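PDB 3D0K: putative poly(3-hydroxybutyrate) depolymerase LpqC from Bordetella parapertussis 12822, which probably hydrolyses ester bonds, such as those of poly(3-hydroxybutyrate), as an enzyme of the alpha/beta-hydrolase fold. Local coordinates for residues A36-T41 / N103-T108; P88-E93 / E99-G104. All blocks are in the same frame, centred on the assembly; numbering follows the deposited sequence.

Contact 1: A36-T41 / N103-T108; sequences ADRPFT and NGRAFT. With SO4 (sulfate ion), chain F.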
loop_
_atom_site.group_PDB
_atom_site.type_symbol
_atom_site.label_atom_id
_atom_site.label_comp_id
_atom_site.label_asym_id
_atom_site.label_seq_id
_atom_site.Cartn_x
_atom_site.Cartn_y
_atom_site.Cartn_z
ATOM N N ALA A 36 -9.021 -19.075 2.608
ATOM C CA ALA A 36 -10.115 -19.795 1.934
ATOM C C ALA A 36 -11.516 -19.224 2.225
ATOM O O ALA A 36 -12.385 -19.226 1.359
ATOM C CB ALA A 36 -10.054 -21.293 2.285
ATOM N N ASP A 37 -11.703 -18.690 3.426
ATOM C CA ASP A 37 -13.017 -18.247 3.894
ATOM C C ASP A 37 -13.263 -16.744 3.838
ATOM O O ASP A 37 -14.200 -16.242 4.473
ATOM C CB ASP A 37 -13.184 -18.710 5.354
ATOM C CG ASP A 37 -13.022 -20.211 5.498
ATOM O OD1 ASP A 37 -13.479 -20.929 4.580
ATOM O OD2 ASP A 37 -12.414 -20.675 6.504
ATOM N N ARG A 38 -12.407 -16.012 3.129
ATOM C CA ARG A 38 -12.476 -14.579 3.188
ATOM C C ARG A 38 -12.349 -14.013 1.788
ATOM O O ARG A 38 -11.249 -13.745 1.320
ATOM C CB ARG A 38 -11.425 -14.024 4.150
ATOM C CG ARG A 38 -11.993 -13.721 5.557
ATOM C CD ARG A 38 -10.890 -13.296 6.527
ATOM N NE ARG A 38 -9.890 -14.366 6.564
ATOM C CZ ARG A 38 -9.965 -15.443 7.347
ATOM N NH1 ARG A 38 -10.967 -15.589 8.209
ATOM N NH2 ARG A 38 -9.024 -16.381 7.271
ATOM N N PRO A 39 -13.491 -13.873 1.101
ATOM C CA PRO A 39 -13.476 -13.212 -0.200
ATOM C C PRO A 39 -13.156 -11.728 -0.130
ATOM O O PRO A 39 -13.363 -11.060 0.891
ATOM C CB PRO A 39 -14.908 -13.400 -0.719
ATOM C CG PRO A 39 -15.734 -13.742 0.502
ATOM C CD PRO A 39 -14.838 -14.349 1.511
ATOM N N PHE A 40 -12.670 -11.201 -1.232
ATOM C CA PHE A 40 -12.577 -9.748 -1.357
ATOM C C PHE A 40 -12.816 -9.378 -2.815
ATOM O O PHE A 40 -13.207 -10.239 -3.636
ATOM C CB PHE A 40 -11.229 -9.236 -0.829
ATOM C CG PHE A 40 -10.023 -9.861 -1.512
ATOM C CD1 PHE A 40 -9.569 -11.127 -1.124
ATOM C CD2 PHE A 40 -9.286 -9.133 -2.476
ATOM C CE1 PHE A 40 -8.451 -11.691 -1.684
ATOM C CE2 PHE A 40 -8.151 -9.692 -3.048
ATOM C CZ PHE A 40 -7.730 -10.970 -2.654
ATOM N N THR A 41 -12.613 -8.115 -3.132
ATOM C CA THR A 41 -12.998 -7.596 -4.434
ATOM C C THR A 41 -11.814 -6.868 -5.057
ATOM O O THR A 41 -11.109 -6.151 -4.368
ATOM C CB THR A 41 -14.201 -6.628 -4.324
ATOM O OG1 THR A 41 -15.265 -7.288 -3.623
ATOM C CG2 THR A 41 -14.690 -6.195 -5.741
ATOM N N ASN A 103 -3.375 -4.269 9.961
ATOM C CA ASN A 103 -2.428 -5.152 10.657
ATOM C C ASN A 103 -2.280 -6.543 10.012
ATOM O O ASN A 103 -1.554 -7.422 10.545
ATOM C CB ASN A 103 -2.804 -5.356 12.151
ATOM C CG ASN A 103 -2.957 -4.037 12.945
ATOM O OD1 ASN A 103 -3.376 -4.054 14.132
ATOM N ND2 ASN A 103 -2.657 -2.914 12.317
ATOM N N GLY A 104 -2.954 -6.752 8.882
ATOM C CA GLY A 104 -2.647 -7.944 8.048
ATOM C C GLY A 104 -3.126 -9.304 8.608
ATOM O O GLY A 104 -2.678 -10.351 8.142
ATOM N N ARG A 105 -4.024 -9.296 9.583
ATOM C CA ARG A 105 -4.435 -10.563 10.263
ATOM C C ARG A 105 -3.185 -11.380 10.711
ATOM O O ARG A 105 -3.090 -12.586 10.431
ATOM C CB ARG A 105 -5.313 -11.435 9.321
ATOM C CG ARG A 105 -6.774 -11.220 9.437
ATOM C CD ARG A 105 -7.642 -12.230 8.674
ATOM N NE ARG A 105 -7.824 -13.424 9.451
ATOM C CZ ARG A 105 -7.400 -14.637 9.109
ATOM N NH1 ARG A 105 -7.595 -15.651 9.938
ATOM N NH2 ARG A 105 -6.792 -14.844 7.953
ATOM N N ALA A 106 -2.212 -10.695 11.322
ATOM C CA ALA A 106 -0.918 -11.290 11.661
ATOM C C ALA A 106 -1.050 -12.342 12.780
ATOM O O ALA A 106 -0.176 -13.204 12.945
ATOM C CB ALA A 106 0.052 -10.245 12.073
ATOM N N PHE A 107 -2.112 -12.241 13.568
ATOM C CA PHE A 107 -2.277 -13.113 14.734
ATOM C C PHE A 107 -3.463 -13.990 14.584
ATOM O O PHE A 107 -4.439 -13.577 13.998
ATOM C CB PHE A 107 -2.419 -12.295 16.013
ATOM C CG PHE A 107 -1.211 -11.501 16.327
ATOM C CD1 PHE A 107 -1.165 -10.145 16.017
ATOM C CD2 PHE A 107 -0.094 -12.116 16.901
ATOM C CE1 PHE A 107 -0.011 -9.400 16.273
ATOM C CE2 PHE A 107 1.054 -11.388 17.177
ATOM C CZ PHE A 107 1.094 -10.007 16.869
ATOM N N THR A 108 -3.379 -15.199 15.139
ATOM C CA THR A 108 -4.541 -16.035 15.304
ATOM C C THR A 108 -5.356 -15.415 16.432
ATOM O O THR A 108 -4.901 -14.477 17.119
ATOM C CB THR A 108 -4.170 -17.504 15.711
ATOM O OG1 THR A 108 -3.541 -17.502 16.999
ATOM C CG2 THR A 108 -3.250 -18.154 14.667
HETATM S S SO4 F . -3.741 -21.202 17.579
HETATM O O1 SO4 F . -2.769 -20.110 17.577
HETATM O O2 SO4 F . -3.155 -22.304 18.341
HETATM O O3 SO4 F . -4.953 -20.735 18.240
HETATM O O4 SO4 F . -4.083 -21.691 16.242
#
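Arg38 and Arg105 reach toward each other from opposite directions and lay their guanidinium groups one over the other, joining 36-41 to 103-108 through these two side chains alone. From CB, Arg38 runs out extended through CG and CD, and CD is the first atom to meet the partner, 4.0 Å from Arg105 CD. A bend at chi3 (-57°) then turns the chain so that its flat end lies across the other group instead of pointing past it. Arg38 NE comes 3.4 Å from Arg105 NH2. Beyond it, Arg38 CZ sits over the centre of the Arg105 guanidinium, with CZ to CZ of Arg105 at 3.2 Å, whereas Arg105 CZ lies toward the rim of the Arg38 group. Arg38 NH1 comes no nearer than 3.8 Å, to Arg105 NH1. The planes are tilted by 31°, which brings the NH2 ends closest. Arg38 NH2 and Arg105 NH2 are modelled 2.8 Å apart; both are donors, so no bond joins them, and so short an approach of like charges leaves their exact placement doubtful. Trp95 flanks Arg38, while Asn35 and Ser100 flank Arg105. Farther along the loop, the Thr108 hydroxyl donates through OG1 to sulfate O1 at 2.8 Å and receives the backbone N-H of Asn112; the ion probably came from the crystallisation liquor. As modelled, this is a surface arginine pair meeting over the guanidinium faces, at a tilt, bridging the lead-in to strand 40-46 and the long loop between helices 97-100 and 122-133 of an alpha/beta-hydrolase fold.

Contact 2: P88-E93 / E99-G104; sequences PTFSDE and ESYNNG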
loop_
_atom_site.group_PDB
_atom_site.type_symbol
_atom_site.label_atom_id
_atom_site.label_comp_id
_atom_site.label_asym_id
_atom_site.label_seq_id
_atom_site.Cartn_x
_atom_site.Cartn_y
_atom_site.Cartn_z
ATOM N N PRO A 88 -7.319 -3.881 -4.574
ATOM C CA PRO A 88 -7.801 -4.959 -3.709
ATOM C C PRO A 88 -8.565 -4.318 -2.553
ATOM O O PRO A 88 -7.993 -3.517 -1.803
ATOM C CB PRO A 88 -6.512 -5.645 -3.216
ATOM C CG PRO A 88 -5.432 -5.247 -4.272
ATOM C CD PRO A 88 -5.836 -3.831 -4.623
ATOM N N THR A 89 -9.829 -4.728 -2.392
ATOM C CA THR A 89 -10.774 -4.046 -1.522
ATOM C C THR A 89 -11.286 -4.977 -0.427
ATOM O O THR A 89 -11.892 -5.997 -0.726
ATOM C CB THR A 89 -11.938 -3.529 -2.358
ATOM O OG1 THR A 89 -11.394 -2.697 -3.391
ATOM C CG2 THR A 89 -12.880 -2.732 -1.509
ATOM N N PHE A 90 -11.077 -4.577 0.835
ATOM C CA PHE A 90 -11.345 -5.471 1.996
ATOM C C PHE A 90 -12.456 -4.849 2.813
ATOM O O PHE A 90 -12.254 -3.839 3.482
ATOM C CB PHE A 90 -10.041 -5.668 2.828
ATOM C CG PHE A 90 -8.927 -6.302 2.036
ATOM C CD1 PHE A 90 -8.850 -7.676 1.901
ATOM C CD2 PHE A 90 -7.990 -5.503 1.350
ATOM C CE1 PHE A 90 -7.848 -8.249 1.152
ATOM C CE2 PHE A 90 -6.987 -6.049 0.608
ATOM C CZ PHE A 90 -6.925 -7.434 0.470
ATOM N N SER A 91 -13.647 -5.418 2.703
ATOM C CA SER A 91 -14.810 -4.805 3.282
ATOM C C SER A 91 -14.770 -4.881 4.800
ATOM O O SER A 91 -14.147 -5.773 5.355
ATOM C CB SER A 91 -16.074 -5.499 2.764
ATOM O OG SER A 91 -16.153 -6.824 3.268
ATOM N N ASP A 92 -15.422 -3.936 5.458
ATOM C CA ASP A 92 -15.555 -3.970 6.914
ATOM C C ASP A 92 -16.282 -5.226 7.376
ATOM O O ASP A 92 -15.999 -5.764 8.470
ATOM C CB ASP A 92 -16.319 -2.760 7.382
ATOM C CG ASP A 92 -15.456 -1.542 7.526
ATOM O OD1 ASP A 92 -14.283 -1.660 7.967
ATOM O OD2 ASP A 92 -15.963 -0.435 7.216
ATOM N N GLU A 93 -17.205 -5.717 6.544
ATOM C CA GLU A 93 -17.985 -6.880 6.935
ATOM C C GLU A 93 -17.160 -8.157 6.975
ATOM O O GLU A 93 -17.277 -8.914 7.909
ATOM C CB GLU A 93 -19.212 -7.079 6.029
ATOM C CG GLU A 93 -20.412 -7.555 6.803
ATOM C CD GLU A 93 -21.229 -8.638 6.079
ATOM O OE1 GLU A 93 -21.248 -8.680 4.803
ATOM O OE2 GLU A 93 -21.874 -9.447 6.820
ATOM N N GLU A 99 -7.336 -4.838 12.800
ATOM C CA GLU A 99 -6.695 -6.151 12.946
ATOM C C GLU A 99 -6.624 -6.914 11.621
ATOM O O GLU A 99 -5.619 -7.596 11.345
ATOM C CB GLU A 99 -7.369 -7.001 14.062
ATOM C CG GLU A 99 -7.153 -6.394 15.481
ATOM C CD GLU A 99 -8.172 -5.280 15.843
ATOM O OE1 GLU A 99 -8.143 -4.882 17.026
ATOM O OE2 GLU A 99 -9.027 -4.842 15.004
ATOM N N SER A 100 -7.672 -6.791 10.786
ATOM C CA SER A 100 -7.762 -7.612 9.583
ATOM C C SER A 100 -7.166 -6.927 8.380
ATOM O O SER A 100 -6.739 -7.607 7.428
ATOM C CB SER A 100 -9.231 -7.943 9.234
ATOM O OG SER A 100 -9.922 -8.496 10.355
ATOM N N TYR A 101 -7.230 -5.602 8.358
ATOM C CA TYR A 101 -6.769 -4.889 7.187
ATOM C C TYR A 101 -5.393 -4.231 7.459
ATOM O O TYR A 101 -4.381 -4.768 7.037
ATOM C CB TYR A 101 -7.816 -3.841 6.708
ATOM C CG TYR A 101 -7.314 -3.031 5.499
ATOM C CD1 TYR A 101 -6.876 -3.688 4.341
ATOM C CD2 TYR A 101 -7.333 -1.621 5.508
ATOM C CE1 TYR A 101 -6.451 -2.964 3.229
ATOM C CE2 TYR A 101 -6.879 -0.861 4.373
ATOM C CZ TYR A 101 -6.445 -1.572 3.243
ATOM O OH TYR A 101 -5.999 -0.849 2.143
ATOM N N ASN A 102 -5.388 -3.067 8.131
ATOM C CA ASN A 102 -4.138 -2.402 8.542
ATOM C C ASN A 102 -3.022 -3.360 9.043
ATOM O O ASN A 102 -1.844 -3.185 8.688
ATOM C CB ASN A 102 -4.338 -1.380 9.681
ATOM C CG ASN A 102 -5.464 -0.399 9.484
ATOM O OD1 ASN A 102 -5.339 0.786 9.934
ATOM N ND2 ASN A 102 -6.582 -0.847 8.920
ATOM N N ASN A 103 -3.375 -4.269 9.961
ATOM C CA ASN A 103 -2.428 -5.152 10.657
ATOM C C ASN A 103 -2.280 -6.543 10.012
ATOM O O ASN A 103 -1.554 -7.422 10.545
ATOM C CB ASN A 103 -2.804 -5.356 12.151
ATOM C CG ASN A 103 -2.957 -4.037 12.945
ATOM O OD1 ASN A 103 -3.376 -4.054 14.132
ATOM N ND2 ASN A 103 -2.657 -2.914 12.317
ATOM N N GLY A 104 -2.954 -6.752 8.882
ATOM C CA GLY A 104 -2.647 -7.944 8.048
ATOM C C GLY A 104 -3.126 -9.304 8.608
ATOM O O GLY A 104 -2.678 -10.351 8.142
#
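Phe90 and Tyr101 meet ring against ring, their closest atoms being Phe90 CD2 and Tyr101 CE1, 3.5 Å apart. The planes are inclined at 32° and the ring centroids are 5.6 Å apart, an oblique pairing in which Phe90 CB also rests against Tyr101 CD1 at 4.0 Å. Tyr101 reaches this place because CG stands anti to its backbone N (chi1 178°), carrying the ring out from the type I turn Tyr101-Gly104 and across the Phe90 side chain. That turn is closed by Gly104 N bonding to Tyr101 O at 3.1 Å. In the next shell, Phe40 stacks on Phe90, whose backbone N is hydrogen-bonded to His61 NE2 and whose O is bonded to Arg65. The Tyr101 side chain also touches Ala149, next to the putative nucleophile Ser148. The contact between the rings is purely apolar, but the buried phenol carries its polarity to the C-terminal end of strand 56-60. There the hydroxyl is hydrogen-bonded with His61 O, its strongest partner, and with Gln60 OE1, two acceptors that have to share its one proton. These bonds would hold the hydroxyl end in place, while Phe90 limits the turn of the ring, beside the probable nucleophile elbow.

How the contacts relate
Contacts 1 and 2 lie side by side, their centres about 7 Å apart, and share Asn103 and Gly104. Two probable backbone hydrogen bonds tie them together: Thr41 O to Thr89 N at 2.8 Å, between neighbouring strands 40-46 and 84-89, and Arg105 N to Glu99 O at 2.9 Å, between the end of helix 97-100 and the loop that follows it. Packing of Arg105 CG on Ser100 CA at 3.7 Å adds a further link. Contact 1 is the outer of the two, at the surface; contact 2 is buried, and its Tyr101 lies near the probable Ser148-His271-Asp216 triad. The sulfate belongs to the outer part, far from the Tyr101 hydroxyl, and probably has no bearing on the putative triad.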